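Local coordinates for esterase (Capnocytophaga ochracea, PDB 4W9R), which is of unknown function, though its alpha/beta-hydrolase fold relates it to esterases and suggests, without establishing, a hydrolytic ancestry, at residues Ile6-Ser11 / Gln19-Tyr24; Ser12-Arg17 / Phe95-Ser100; Leu41-Leu46 / Gly70-Lys75; Glu77-Val82 / Glu123-Leu128; Lys117-Ser122 / Asn142-Leu147. All coordinates share one frame; numbering follows the deposited sequence. Where two conformers were deposited one is given.

Interaction 1 of 5, residues Ile6-Ser11 / Gln19-Tyr24; sequences ISETFS and QKIGIY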
# COMPACT_ATOMS: atom_id res chain seq x y z
N ILE B 6 -18.55 -2.29 -7.35
CA ILE B 6 -19.79 -1.92 -8.03
C ILE B 6 -20.29 -0.55 -7.59
O ILE B 6 -20.58 -0.33 -6.42
CB ILE B 6 -20.89 -2.96 -7.78
CG1 ILE B 6 -20.39 -4.36 -8.16
CG2 ILE B 6 -22.14 -2.61 -8.57
CD1 ILE B 6 -19.93 -4.48 -9.59
N SER B 7 -20.39 0.36 -8.55
CA SER B 7 -20.83 1.72 -8.26
C SER B 7 -22.35 1.83 -8.30
O SER B 7 -23.00 1.29 -9.19
CB SER B 7 -20.21 2.70 -9.26
OG SER B 7 -20.55 4.04 -8.94
N GLU B 8 -22.91 2.54 -7.33
CA GLU B 8 -24.34 2.80 -7.29
C GLU B 8 -24.63 4.11 -6.56
O GLU B 8 -23.78 4.64 -5.85
CB GLU B 8 -25.09 1.64 -6.62
CG GLU B 8 -24.85 1.52 -5.12
CD GLU B 8 -25.58 0.33 -4.51
OE1 GLU B 8 -25.83 -0.65 -5.24
OE2 GLU B 8 -25.90 0.38 -3.31
N THR B 9 -25.83 4.64 -6.76
CA THR B 9 -26.23 5.86 -6.07
C THR B 9 -27.10 5.54 -4.86
O THR B 9 -27.98 4.69 -4.93
CB THR B 9 -26.99 6.82 -7.00
OG1 THR B 9 -28.09 6.14 -7.60
CG2 THR B 9 -26.07 7.34 -8.09
N PHE B 10 -26.84 6.23 -3.76
CA PHE B 10 -27.63 6.07 -2.55
C PHE B 10 -28.43 7.34 -2.31
O PHE B 10 -27.88 8.44 -2.28
CB PHE B 10 -26.73 5.77 -1.35
CG PHE B 10 -27.49 5.56 -0.06
CD1 PHE B 10 -27.71 6.62 0.80
CD2 PHE B 10 -27.96 4.31 0.29
CE1 PHE B 10 -28.40 6.44 1.99
CE2 PHE B 10 -28.65 4.12 1.47
CZ PHE B 10 -28.87 5.19 2.32
N SER B 11 -29.74 7.19 -2.14
CA SER B 11 -30.59 8.34 -1.87
C SER B 11 -30.60 8.63 -0.38
O SER B 11 -31.03 7.80 0.42
CB SER B 11 -32.01 8.10 -2.38
OG SER B 11 -32.04 8.00 -3.80
N GLN B 19 -26.12 10.20 -3.50
CA GLN B 19 -24.70 10.12 -3.20
C GLN B 19 -24.05 8.92 -3.87
O GLN B 19 -24.48 7.78 -3.66
CB GLN B 19 -24.47 10.07 -1.69
CG GLN B 19 -23.02 9.90 -1.29
CD GLN B 19 -22.14 11.04 -1.76
OE1 GLN B 19 -22.48 12.21 -1.58
NE2 GLN B 19 -21.01 10.71 -2.37
N LYS B 20 -23.01 9.17 -4.66
CA LYS B 20 -22.29 8.08 -5.30
C LYS B 20 -21.50 7.28 -4.27
O LYS B 20 -20.71 7.84 -3.50
CB LYS B 20 -21.35 8.61 -6.39
CG LYS B 20 -20.55 7.51 -7.09
CD LYS B 20 -19.58 8.08 -8.11
CE LYS B 20 -18.74 6.98 -8.74
NZ LYS B 20 -17.76 7.52 -9.73
N ILE B 21 -21.74 5.98 -4.25
CA ILE B 21 -21.01 5.05 -3.39
C ILE B 21 -20.58 3.86 -4.22
O ILE B 21 -21.02 3.69 -5.35
CB ILE B 21 -21.84 4.56 -2.19
CG1 ILE B 21 -23.03 3.73 -2.67
CG2 ILE B 21 -22.30 5.73 -1.33
CD1 ILE B 21 -23.85 3.13 -1.55
N GLY B 22 -19.72 3.02 -3.66
CA GLY B 22 -19.37 1.79 -4.33
C GLY B 22 -19.08 0.71 -3.32
O GLY B 22 -18.71 0.98 -2.18
N ILE B 23 -19.23 -0.53 -3.77
CA ILE B 23 -19.24 -1.67 -2.86
C ILE B 23 -18.35 -2.79 -3.36
O ILE B 23 -18.50 -3.26 -4.49
CB ILE B 23 -20.67 -2.23 -2.68
CG1 ILE B 23 -21.61 -1.15 -2.16
CG2 ILE B 23 -20.65 -3.42 -1.73
CD1 ILE B 23 -23.05 -1.61 -2.01
N TYR B 24 -17.42 -3.21 -2.52
CA TYR B 24 -16.63 -4.38 -2.82
C TYR B 24 -17.16 -5.59 -2.06
O TYR B 24 -17.33 -5.54 -0.84
CB TYR B 24 -15.15 -4.16 -2.47
CG TYR B 24 -14.36 -5.45 -2.47
CD1 TYR B 24 -14.01 -6.07 -3.67
CD2 TYR B 24 -13.98 -6.06 -1.28
CE1 TYR B 24 -13.30 -7.25 -3.67
CE2 TYR B 24 -13.27 -7.24 -1.28
CZ TYR B 24 -12.93 -7.83 -2.48
OH TYR B 24 -12.22 -9.01 -2.48
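The hairpin at the edge of the sheet pairs E8 with I21, and both residues choose the same unusual first torsion. CG of E8 and CG1 of I21 each sit between backbone N and carbonyl carbon, the crowded position (chi1 70° and 65°), so the two chains leave the strands side by side. E8 CG runs 3.8 Å from I21 CG1. Beyond it the E8 chain stays extended and crosses I23 obliquely, bringing OE2 to 3.7 Å from I23 CD1; that oxygen is also hydrogen-bonded to the hydroxyl of Y106 on helix 91-110. I21 continues extended, and its CD1 tip meets F10 CB at 3.9 Å. F10 has CG anti to its backbone N, which leads the ring off the partner strand into an edge-to-face contact with Y106. On the other face, S7 OG, anti to its backbone N, touches CE of the fully extended K20 at 3.5 Å, and K20 makes a cation-pi contact with Y72. Beneath these groups six backbone bonds join I6 to I23, E8 to I21 and F10 to Q19, two per pair. I21 N approaches E8 O almost along the C=O axis, at 2.9 Å. The isoleucine methyls border one flank of a partly exposed carboxylate whose OE2 is held by the Y106 hydroxyl, a bond that would probably favour the charged form of E8.

Interaction 2 of 5, residues Ser12-Arg17 / Phe95-Ser100; sequences SGRLNR and FFEFVS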
# COMPACT_ATOMS: atom_id res chain seq x y z
N SER B 12 -30.13 9.81 -0.01
CA SER B 12 -29.99 10.18 1.39
C SER B 12 -30.99 11.25 1.78
O SER B 12 -31.10 12.28 1.11
CB SER B 12 -28.56 10.65 1.67
OG SER B 12 -28.43 11.07 3.02
N GLY B 13 -31.70 11.01 2.87
CA GLY B 13 -32.66 11.98 3.38
C GLY B 13 -31.95 13.14 4.05
O GLY B 13 -32.35 14.29 3.92
N ARG B 14 -30.88 12.82 4.77
CA ARG B 14 -30.11 13.83 5.50
C ARG B 14 -29.29 14.71 4.56
O ARG B 14 -29.20 15.92 4.76
CB ARG B 14 -29.20 13.16 6.53
CG ARG B 14 -29.92 12.69 7.78
CD ARG B 14 -29.00 11.86 8.66
NE ARG B 14 -29.57 11.62 9.98
CZ ARG B 14 -30.42 10.64 10.27
NH1 ARG B 14 -30.88 10.50 11.50
NH2 ARG B 14 -30.80 9.79 9.32
N LEU B 15 -28.69 14.09 3.54
CA LEU B 15 -27.90 14.84 2.57
C LEU B 15 -28.77 15.51 1.52
O LEU B 15 -28.34 16.45 0.85
CB LEU B 15 -26.89 13.91 1.89
CG LEU B 15 -25.74 13.43 2.77
CD1 LEU B 15 -24.81 12.52 1.99
CD2 LEU B 15 -24.98 14.62 3.32
N ASN B 16 -30.00 15.02 1.38
CA ASN B 16 -30.95 15.53 0.40
C ASN B 16 -30.40 15.50 -1.03
O ASN B 16 -30.64 16.41 -1.82
CB ASN B 16 -31.37 16.96 0.75
CG ASN B 16 -32.86 17.08 0.97
OD1 ASN B 16 -33.65 16.37 0.36
ND2 ASN B 16 -33.26 18.00 1.85
N ARG B 17 -29.64 14.45 -1.33
CA ARG B 17 -29.06 14.27 -2.66
C ARG B 17 -28.76 12.80 -2.92
O ARG B 17 -28.73 11.99 -2.00
CB ARG B 17 -27.79 15.10 -2.81
CG ARG B 17 -26.62 14.61 -1.97
CD ARG B 17 -25.32 15.27 -2.41
NE ARG B 17 -24.18 14.78 -1.65
CZ ARG B 17 -23.61 15.45 -0.64
NH1 ARG B 17 -24.08 16.64 -0.28
NH2 ARG B 17 -22.57 14.93 -0.00
N PHE B 95 -23.69 14.89 6.97
CA PHE B 95 -22.84 13.85 6.40
C PHE B 95 -22.43 12.85 7.47
O PHE B 95 -22.43 11.64 7.23
CB PHE B 95 -21.60 14.46 5.74
CG PHE B 95 -20.70 13.45 5.10
CD1 PHE B 95 -20.95 12.99 3.82
CD2 PHE B 95 -19.60 12.96 5.77
CE1 PHE B 95 -20.12 12.05 3.22
CE2 PHE B 95 -18.76 12.02 5.19
CZ PHE B 95 -19.03 11.57 3.91
N PHE B 96 -22.07 13.37 8.64
CA PHE B 96 -21.67 12.54 9.77
C PHE B 96 -22.72 11.50 10.11
O PHE B 96 -22.41 10.32 10.28
CB PHE B 96 -21.39 13.43 10.99
CG PHE B 96 -20.89 12.68 12.19
CD1 PHE B 96 -19.58 12.24 12.25
CD2 PHE B 96 -21.72 12.44 13.27
CE1 PHE B 96 -19.11 11.56 13.35
CE2 PHE B 96 -21.26 11.76 14.37
CZ PHE B 96 -19.95 11.32 14.42
N GLU B 97 -23.98 11.93 10.19
CA GLU B 97 -25.08 11.03 10.53
C GLU B 97 -25.53 10.19 9.34
O GLU B 97 -26.07 9.10 9.51
CB GLU B 97 -26.27 11.83 11.09
CG GLU B 97 -25.96 12.56 12.39
CD GLU B 97 -27.20 13.22 12.99
OE1 GLU B 97 -28.32 12.76 12.69
OE2 GLU B 97 -27.04 14.18 13.76
N PHE B 98 -25.30 10.70 8.13
CA PHE B 98 -25.60 9.95 6.91
C PHE B 98 -24.87 8.61 6.90
O PHE B 98 -25.44 7.59 6.52
CB PHE B 98 -25.24 10.76 5.67
CG PHE B 98 -24.82 9.92 4.49
CD1 PHE B 98 -25.75 9.20 3.77
CD2 PHE B 98 -23.49 9.87 4.11
CE1 PHE B 98 -25.37 8.43 2.69
CE2 PHE B 98 -23.10 9.10 3.02
CZ PHE B 98 -24.04 8.38 2.31
N VAL B 99 -23.61 8.63 7.32
CA VAL B 99 -22.82 7.41 7.40
C VAL B 99 -23.37 6.47 8.47
O VAL B 99 -23.60 5.29 8.21
CB VAL B 99 -21.34 7.71 7.70
CG1 VAL B 99 -20.53 6.43 7.80
CG2 VAL B 99 -20.75 8.64 6.64
N SER B 100 -23.58 7.01 9.67
CA SER B 100 -24.05 6.22 10.80
C SER B 100 -25.48 5.70 10.64
O SER B 100 -25.73 4.50 10.76
CB SER B 100 -23.98 7.05 12.08
OG SER B 100 -22.64 7.26 12.49
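Charge joins the hairpin turn to helix 91-110 at its outer rim. R14, extended from CG to NE, crosses E97 at about a right angle, and its NE donates to E97 OE1 over 3.2 Å as part of a salt bridge. The acceptor lies near the guanidinium plane, but the N-H meets the carboxylate from above its plane, the two groups being turned 54° apart. An alanine here would remove NE and would probably leave E97 without this charged partner, loosening the turn's outer contact with the helix. Apolar contact fills the inner side. CD1 of L15 stands over one face of the F98 ring, 3.7 Å from its centroid and only 15° off the normal, a CH-pi contact, while L15 CD2 reaches F95 CA at 3.8 Å. The turn is shaped by polar bonds of its own: S12 OG accepts from L15 N at 3.1 Å, an ST motif, and N16 and R17 both face S12 in a G1 beta bulge. The same OG is hydrogen-bonded to E102 of the helix and passes 3.4 Å from F98 CD1. A hydroxyl that both shapes the turn and reaches the helix thus presents L15 to the phenylalanines, leaving the ion pair to the more exposed flank.

Interaction 3 of 5, residues Leu41-Leu46 / Gly70-Lys75; sequences LNAETL and GVYEPK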
# COMPACT_ATOMS: atom_id res chain seq x y z
N LEU B 41 -14.54 7.05 3.37
CA LEU B 41 -15.16 8.34 3.08
C LEU B 41 -14.49 9.09 1.93
O LEU B 41 -15.11 9.91 1.26
CB LEU B 41 -15.13 9.21 4.34
CG LEU B 41 -15.67 8.55 5.60
CD1 LEU B 41 -15.62 9.50 6.78
CD2 LEU B 41 -17.09 8.05 5.37
N ASN B 42 -13.21 8.79 1.73
CA ASN B 42 -12.35 9.46 0.76
C ASN B 42 -12.26 8.76 -0.59
O ASN B 42 -11.40 9.08 -1.41
CB ASN B 42 -10.96 9.65 1.36
CG ASN B 42 -10.94 10.77 2.38
OD1 ASN B 42 -10.76 10.54 3.57
ND2 ASN B 42 -11.14 12.00 1.91
N ALA B 43 -13.14 7.78 -0.80
CA ALA B 43 -12.95 6.68 -1.75
C ALA B 43 -12.49 7.04 -3.16
O ALA B 43 -11.90 6.20 -3.84
CB ALA B 43 -14.26 5.90 -1.85
N GLU B 44 -12.75 8.26 -3.63
CA GLU B 44 -12.24 8.67 -4.95
C GLU B 44 -10.73 8.44 -5.05
O GLU B 44 -10.20 8.21 -6.14
CB GLU B 44 -12.59 10.13 -5.24
CG GLU B 44 -11.89 11.15 -4.35
CD GLU B 44 -12.58 11.35 -3.01
OE1 GLU B 44 -13.63 10.72 -2.78
OE2 GLU B 44 -12.06 12.14 -2.19
N THR B 45 -10.04 8.50 -3.92
CA THR B 45 -8.61 8.20 -3.83
C THR B 45 -8.36 6.88 -3.10
O THR B 45 -7.78 5.95 -3.65
CB THR B 45 -7.82 9.33 -3.15
OG1 THR B 45 -8.43 9.66 -1.89
CG2 THR B 45 -7.79 10.56 -4.03
N LEU B 46 -8.77 6.82 -1.83
CA LEU B 46 -8.45 5.71 -0.93
C LEU B 46 -9.09 4.34 -1.23
O LEU B 46 -8.60 3.33 -0.75
CB LEU B 46 -8.81 6.10 0.50
CG LEU B 46 -7.99 7.24 1.12
CD1 LEU B 46 -8.40 7.46 2.56
CD2 LEU B 46 -6.50 6.93 1.02
N GLY B 70 -17.19 2.38 -0.17
CA GLY B 70 -16.65 3.72 -0.30
C GLY B 70 -17.68 4.81 -0.54
O GLY B 70 -18.74 4.56 -1.11
N VAL B 71 -17.35 6.03 -0.13
CA VAL B 71 -18.18 7.19 -0.41
C VAL B 71 -17.39 8.13 -1.32
O VAL B 71 -16.36 8.67 -0.92
CB VAL B 71 -18.58 7.94 0.88
CG1 VAL B 71 -19.43 9.16 0.55
CG2 VAL B 71 -19.32 7.01 1.82
N TYR B 72 -17.87 8.31 -2.54
CA TYR B 72 -17.10 9.01 -3.56
C TYR B 72 -17.32 10.52 -3.56
O TYR B 72 -18.45 11.00 -3.67
CB TYR B 72 -17.41 8.45 -4.94
CG TYR B 72 -16.80 7.09 -5.18
CD1 TYR B 72 -17.49 5.93 -4.86
CD2 TYR B 72 -15.53 6.96 -5.73
CE1 TYR B 72 -16.94 4.68 -5.08
CE2 TYR B 72 -14.97 5.72 -5.95
CZ TYR B 72 -15.67 4.58 -5.62
OH TYR B 72 -15.11 3.34 -5.84
N GLU B 73 -16.21 11.25 -3.43
CA GLU B 73 -16.17 12.71 -3.55
C GLU B 73 -17.23 13.44 -2.73
O GLU B 73 -18.14 14.06 -3.29
CB GLU B 73 -16.30 13.11 -5.02
CG GLU B 73 -15.07 12.78 -5.85
CD GLU B 73 -15.19 13.26 -7.29
OE1 GLU B 73 -16.29 13.13 -7.87
OE2 GLU B 73 -14.19 13.77 -7.83
N PRO B 74 -17.12 13.38 -1.39
CA PRO B 74 -17.99 14.23 -0.57
C PRO B 74 -17.55 15.68 -0.68
O PRO B 74 -16.36 15.94 -0.91
CB PRO B 74 -17.79 13.68 0.84
CG PRO B 74 -16.41 13.11 0.82
CD PRO B 74 -16.19 12.57 -0.57
N LYS B 75 -18.47 16.62 -0.52
CA LYS B 75 -18.14 18.03 -0.59
C LYS B 75 -17.28 18.44 0.61
O LYS B 75 -17.29 17.78 1.65
CB LYS B 75 -19.40 18.88 -0.65
CG LYS B 75 -20.29 18.58 -1.85
CD LYS B 75 -21.55 19.44 -1.83
CE LYS B 75 -22.43 19.15 -3.04
NZ LYS B 75 -21.72 19.42 -4.32
O HOH W 1 -13.45 14.43 -0.88
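E44 OE1 is held by one hydrogen bond across the contact, from E73 N at 2.7 Å, the N-H approaching from above the carboxylate plane. The other oxygen, OE2, accepts from water 1 at 3.0 Å, and the same water donates to P74 O. Two bends bring the carboxylate there: CG occupies the crowded position between backbone N and carbonyl carbon (chi1 67°), and chi2 is folded to -82°, so that the chain turns back upon the 70-75 segment. E44 CB meanwhile packs 3.7 Å from E73 CG. An alanine here would remove both acceptors and would probably leave the backbone turn at E73 and P74 less firmly held. The segments belong to the beta-alpha-beta unit of strand 35-40, helix 43-59 and strand 67-71; in alpha/beta hydrolases the loop after the first of these commonly supplies an oxyanion-hole residue, a role not established here. N42, in that loop, gives its OD1 to S122 N. A43 begins the helix pressed against the strand. Its CB lies 4.1 Å from the centroid of the Y72 ring, only 6° off the normal, a CH-pi contact, and 3.6 Å from G70 CA, where a side chain on the glycine would clash. A43 N makes a weak hydrogen bond to V71 O, and P74 CD rests 3.4 Å from L41 O.

Interaction 4 of 5, residues Glu77-Val82 / Glu123-Leu128; sequences EDVTVV and EEAGFL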
# COMPACT_ATOMS: atom_id res chain seq x y z
N GLU B 77 -17.57 20.97 2.62
CA GLU B 77 -18.38 21.36 3.77
C GLU B 77 -18.98 20.14 4.47
O GLU B 77 -19.39 20.23 5.63
CB GLU B 77 -19.50 22.31 3.33
CG GLU B 77 -19.03 23.72 2.99
CD GLU B 77 -20.17 24.62 2.57
OE1 GLU B 77 -21.18 24.10 2.04
OE2 GLU B 77 -20.07 25.85 2.76
N ASP B 78 -19.01 19.01 3.77
CA ASP B 78 -19.54 17.78 4.35
C ASP B 78 -18.57 17.15 5.35
O ASP B 78 -18.98 16.67 6.40
CB ASP B 78 -19.87 16.76 3.25
CG ASP B 78 -21.07 17.16 2.41
OD1 ASP B 78 -21.91 17.94 2.91
OD2 ASP B 78 -21.17 16.68 1.26
N VAL B 79 -17.29 17.14 5.00
CA VAL B 79 -16.29 16.47 5.83
C VAL B 79 -15.52 17.39 6.78
O VAL B 79 -14.64 16.94 7.51
CB VAL B 79 -15.27 15.73 4.95
CG1 VAL B 79 -15.96 14.64 4.14
CG2 VAL B 79 -14.55 16.71 4.03
N THR B 80 -15.84 18.68 6.77
CA THR B 80 -15.05 19.64 7.54
C THR B 80 -15.70 20.05 8.86
O THR B 80 -16.82 20.55 8.89
CB THR B 80 -14.76 20.91 6.73
OG1 THR B 80 -14.03 20.57 5.55
CG2 THR B 80 -13.95 21.89 7.55
N VAL B 81 -14.96 19.85 9.95
CA VAL B 81 -15.37 20.33 11.26
C VAL B 81 -14.78 21.71 11.51
O VAL B 81 -13.57 21.88 11.58
CB VAL B 81 -14.91 19.37 12.37
CG1 VAL B 81 -15.29 19.91 13.74
CG2 VAL B 81 -15.49 17.98 12.16
N VAL B 82 -15.66 22.71 11.64
CA VAL B 82 -15.21 24.10 11.76
C VAL B 82 -14.60 24.38 13.14
O VAL B 82 -14.99 23.78 14.14
CB VAL B 82 -16.37 25.08 11.51
CG1 VAL B 82 -16.88 24.93 10.08
CG2 VAL B 82 -17.49 24.87 12.51
N GLU B 123 -7.41 13.47 5.64
CA GLU B 123 -7.56 14.93 5.68
C GLU B 123 -8.72 15.36 6.58
O GLU B 123 -8.81 14.93 7.73
CB GLU B 123 -7.75 15.49 4.26
CG GLU B 123 -6.48 15.51 3.42
CD GLU B 123 -6.08 14.13 2.90
OE1 GLU B 123 -6.91 13.49 2.23
OE2 GLU B 123 -4.94 13.70 3.17
N GLU B 124 -9.60 16.21 6.06
CA GLU B 124 -10.72 16.72 6.85
C GLU B 124 -11.64 15.59 7.31
O GLU B 124 -12.05 15.55 8.47
CB GLU B 124 -11.52 17.75 6.05
CG GLU B 124 -10.80 19.08 5.82
CD GLU B 124 -9.83 19.02 4.66
OE1 GLU B 124 -9.82 18.00 3.93
OE2 GLU B 124 -9.07 19.99 4.47
N ALA B 125 -11.95 14.68 6.40
CA ALA B 125 -12.77 13.52 6.73
C ALA B 125 -12.07 12.64 7.76
O ALA B 125 -12.72 12.00 8.60
CB ALA B 125 -13.10 12.72 5.48
N GLY B 126 -10.74 12.60 7.70
CA GLY B 126 -9.95 11.85 8.65
C GLY B 126 -10.13 12.34 10.07
O GLY B 126 -10.14 11.55 11.02
N PHE B 127 -10.27 13.65 10.23
CA PHE B 127 -10.52 14.24 11.54
C PHE B 127 -11.99 14.08 11.93
O PHE B 127 -12.31 13.90 13.10
CB PHE B 127 -10.12 15.71 11.56
CG PHE B 127 -10.32 16.37 12.90
CD1 PHE B 127 -9.51 16.03 13.97
CD2 PHE B 127 -11.30 17.32 13.08
CE1 PHE B 127 -9.69 16.62 15.21
CE2 PHE B 127 -11.49 17.92 14.31
CZ PHE B 127 -10.68 17.57 15.38
N LEU B 128 -12.87 14.17 10.93
CA LEU B 128 -14.30 13.99 11.15
C LEU B 128 -14.60 12.60 11.70
O LEU B 128 -15.50 12.43 12.53
CB LEU B 128 -15.06 14.21 9.84
CG LEU B 128 -16.56 13.89 9.85
CD1 LEU B 128 -17.30 14.84 10.78
CD2 LEU B 128 -17.14 13.94 8.45
O HOH W 2 -12.80 18.25 9.87
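Helix 123-128 follows strand 116-122 through a sharp turn resembling the nucleophile elbow of alpha/beta hydrolases, with E123, at positive phi, in the place usually held by the nucleophile; the 77-82 segment packs along this helix. V79 carries the centre of the contact. Its CB lies 3.7 Å from A125 CB. From there CG1, anti to the carbonyl carbon, reaches the same methyl at 3.7 Å, whereas CG2, in the crowded position between backbone N and carbonyl carbon, turns to E124 CB at 3.8 Å. L128 comes in from one turn further along the helix and sets CD2 3.7 Å from V79 CA. Its other methyl, CD1, meets V81 CG2 at 3.9 Å as the two side chains cross obliquely, and V81 CB sits at the edge of the F127 ring, near its plane. T80 lies alongside E124, its OG1 beside CG; that hydroxyl is hydrogen-bonded to Q76 O. No direct hydrogen bond spans the two segments. Water 2, lying in plane at the edge of the F127 ring, bridges them instead: it accepts from V81 N at 2.7 Å and donates to E124 O at 3.1 Å.

Interaction 5 of 5, residues Lys117-Ser122 / Asn142-Leu147; sequences KGVIAS and NMIVSL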
# COMPACT_ATOMS: atom_id res chain seq x y z
N LYS B 117 -17.12 -3.24 12.41
CA LYS B 117 -17.32 -2.25 11.37
C LYS B 117 -16.29 -1.13 11.50
O LYS B 117 -16.25 -0.43 12.51
CB LYS B 117 -18.74 -1.68 11.44
CG LYS B 117 -19.83 -2.70 11.15
CD LYS B 117 -21.22 -2.16 11.50
CE LYS B 117 -21.65 -2.59 12.89
NZ LYS B 117 -20.76 -2.07 13.97
N GLY B 118 -15.44 -0.98 10.49
CA GLY B 118 -14.43 0.06 10.52
C GLY B 118 -14.71 1.26 9.64
O GLY B 118 -15.61 1.23 8.79
N VAL B 119 -13.93 2.32 9.82
CA VAL B 119 -14.02 3.50 8.97
C VAL B 119 -12.63 4.05 8.68
O VAL B 119 -11.81 4.23 9.58
CB VAL B 119 -14.91 4.60 9.60
CG1 VAL B 119 -14.41 4.97 11.00
CG2 VAL B 119 -14.96 5.83 8.70
N ILE B 120 -12.36 4.31 7.40
CA ILE B 120 -11.07 4.86 6.98
C ILE B 120 -11.28 6.18 6.27
O ILE B 120 -12.10 6.28 5.35
CB ILE B 120 -10.32 3.89 6.05
CG1 ILE B 120 -10.10 2.54 6.74
CG2 ILE B 120 -8.99 4.49 5.62
CD1 ILE B 120 -9.36 1.54 5.88
N ALA B 121 -10.54 7.21 6.69
CA ALA B 121 -10.67 8.53 6.10
C ALA B 121 -9.36 9.30 6.16
O ALA B 121 -8.48 8.98 6.96
CB ALA B 121 -11.78 9.31 6.78
N SER B 122 -9.24 10.33 5.32
CA SER B 122 -8.05 11.16 5.30
C SER B 122 -8.39 12.64 5.28
O SER B 122 -9.52 13.03 4.95
CB SER B 122 -7.18 10.80 4.09
OG SER B 122 -7.82 11.14 2.87
N ASN B 142 -16.00 0.19 15.34
CA ASN B 142 -15.06 -0.34 16.31
C ASN B 142 -13.63 -0.13 15.85
O ASN B 142 -12.67 -0.36 16.60
CB ASN B 142 -15.32 -1.83 16.54
CG ASN B 142 -16.79 -2.14 16.69
OD1 ASN B 142 -17.39 -2.78 15.82
ND2 ASN B 142 -17.39 -1.68 17.78
N MSE B 143 -13.49 0.33 14.61
CA MSE B 143 -12.19 0.59 14.02
C MSE B 143 -12.18 1.96 13.36
O MSE B 143 -12.99 2.24 12.47
CB MSE B 143 -11.84 -0.49 13.00
CG MSE B 143 -10.46 -0.33 12.37
SE MSE B 143 -10.17 -1.51 10.84
CE MSE B 143 -11.06 -0.46 9.46
N ILE B 144 -11.28 2.83 13.80
CA ILE B 144 -11.15 4.16 13.23
C ILE B 144 -9.73 4.41 12.75
O ILE B 144 -8.78 4.37 13.54
CB ILE B 144 -11.55 5.25 14.24
CG1 ILE B 144 -13.00 5.04 14.70
CG2 ILE B 144 -11.39 6.63 13.62
CD1 ILE B 144 -13.47 6.05 15.71
N VAL B 145 -9.58 4.64 11.45
CA VAL B 145 -8.28 4.93 10.88
C VAL B 145 -8.25 6.35 10.33
O VAL B 145 -8.91 6.65 9.33
CB VAL B 145 -7.91 3.94 9.76
CG1 VAL B 145 -6.54 4.25 9.20
CG2 VAL B 145 -7.96 2.51 10.28
N SER B 146 -7.49 7.22 10.98
CA SER B 146 -7.39 8.62 10.59
C SER B 146 -6.04 8.89 9.94
O SER B 146 -5.01 8.89 10.61
CB SER B 146 -7.61 9.52 11.80
OG SER B 146 -7.55 10.89 11.45
N LEU B 147 -6.05 9.14 8.64
CA LEU B 147 -4.82 9.31 7.88
C LEU B 147 -4.59 10.76 7.48
O LEU B 147 -5.38 11.33 6.74
CB LEU B 147 -4.84 8.43 6.63
CG LEU B 147 -5.08 6.94 6.89
CD1 LEU B 147 -5.27 6.22 5.57
CD2 LEU B 147 -3.92 6.35 7.68
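Strands 117-122 and 143-147 run parallel, their directions only 7° apart and their axes 4.7 Å from each other, with five backbone hydrogen bonds between the segments, among them V145 N to V119 O at 2.9 Å, nearly along the C=O axis. On the face carrying I120, V145 and L147, the side chains lie alongside one another and point the same way. I120 CG1, anti to its carbonyl carbon, touches V145 CB at 4.0 Å, and its other branch, CG2, meets L147 CD1 at 4.1 Å. M143, a selenomethionine in this crystal, begins extended and bends at chi3 (82°), curling CE back to 3.6 Å from G118 CA. A CB on G118 would collide with that methyl. S122 closes the row on this face, its CB 3.2 Å from L147 O. Helix 217-232 lies against the same face through A228 and I225. On the reverse face V119 takes the crowded first torsion, CG1 between backbone N and carbonyl carbon, which sets it 3.4 Å from M143 O and 4.0 Å from I144 CG1. There too, S146 turns its OG to G126 O of helix 123-128. Core strands of the alpha/beta-hydrolase fold thus share part of their backbone bonding across this pair, while other groups are bonded to the neighbouring strands 35-40 and 171-180. The result is a buried pair held by directional backbone bonds and by aliphatic contact on both faces, with strand 117-122 leading directly into the turn at E123.

In the fold
Interactions 1, 3 and 5 all reach one sheet, whereas interaction 2 joins the hairpin turn to helix 91-110 and interaction 4 packs 77-82 on helix 123-128. Interactions 1 and 3, 11 Å between centres, are stitched by backbone bonds between strands 17-24 and 67-71; interactions 1 and 5, 19 Å between centres, do not touch, their nearest atoms being about 11 Å apart. R17 and D78 form a salt bridge between interactions 2 and 4, where F95 and F96 also reach L128. Interactions 4 and 5, 13 Å between centres, meet at E123, the nucleophile-like position, whose OE2 is paired with K221 and N148. With glutamate there, classical serine-hydrolase chemistry at this elbow seems unlikely.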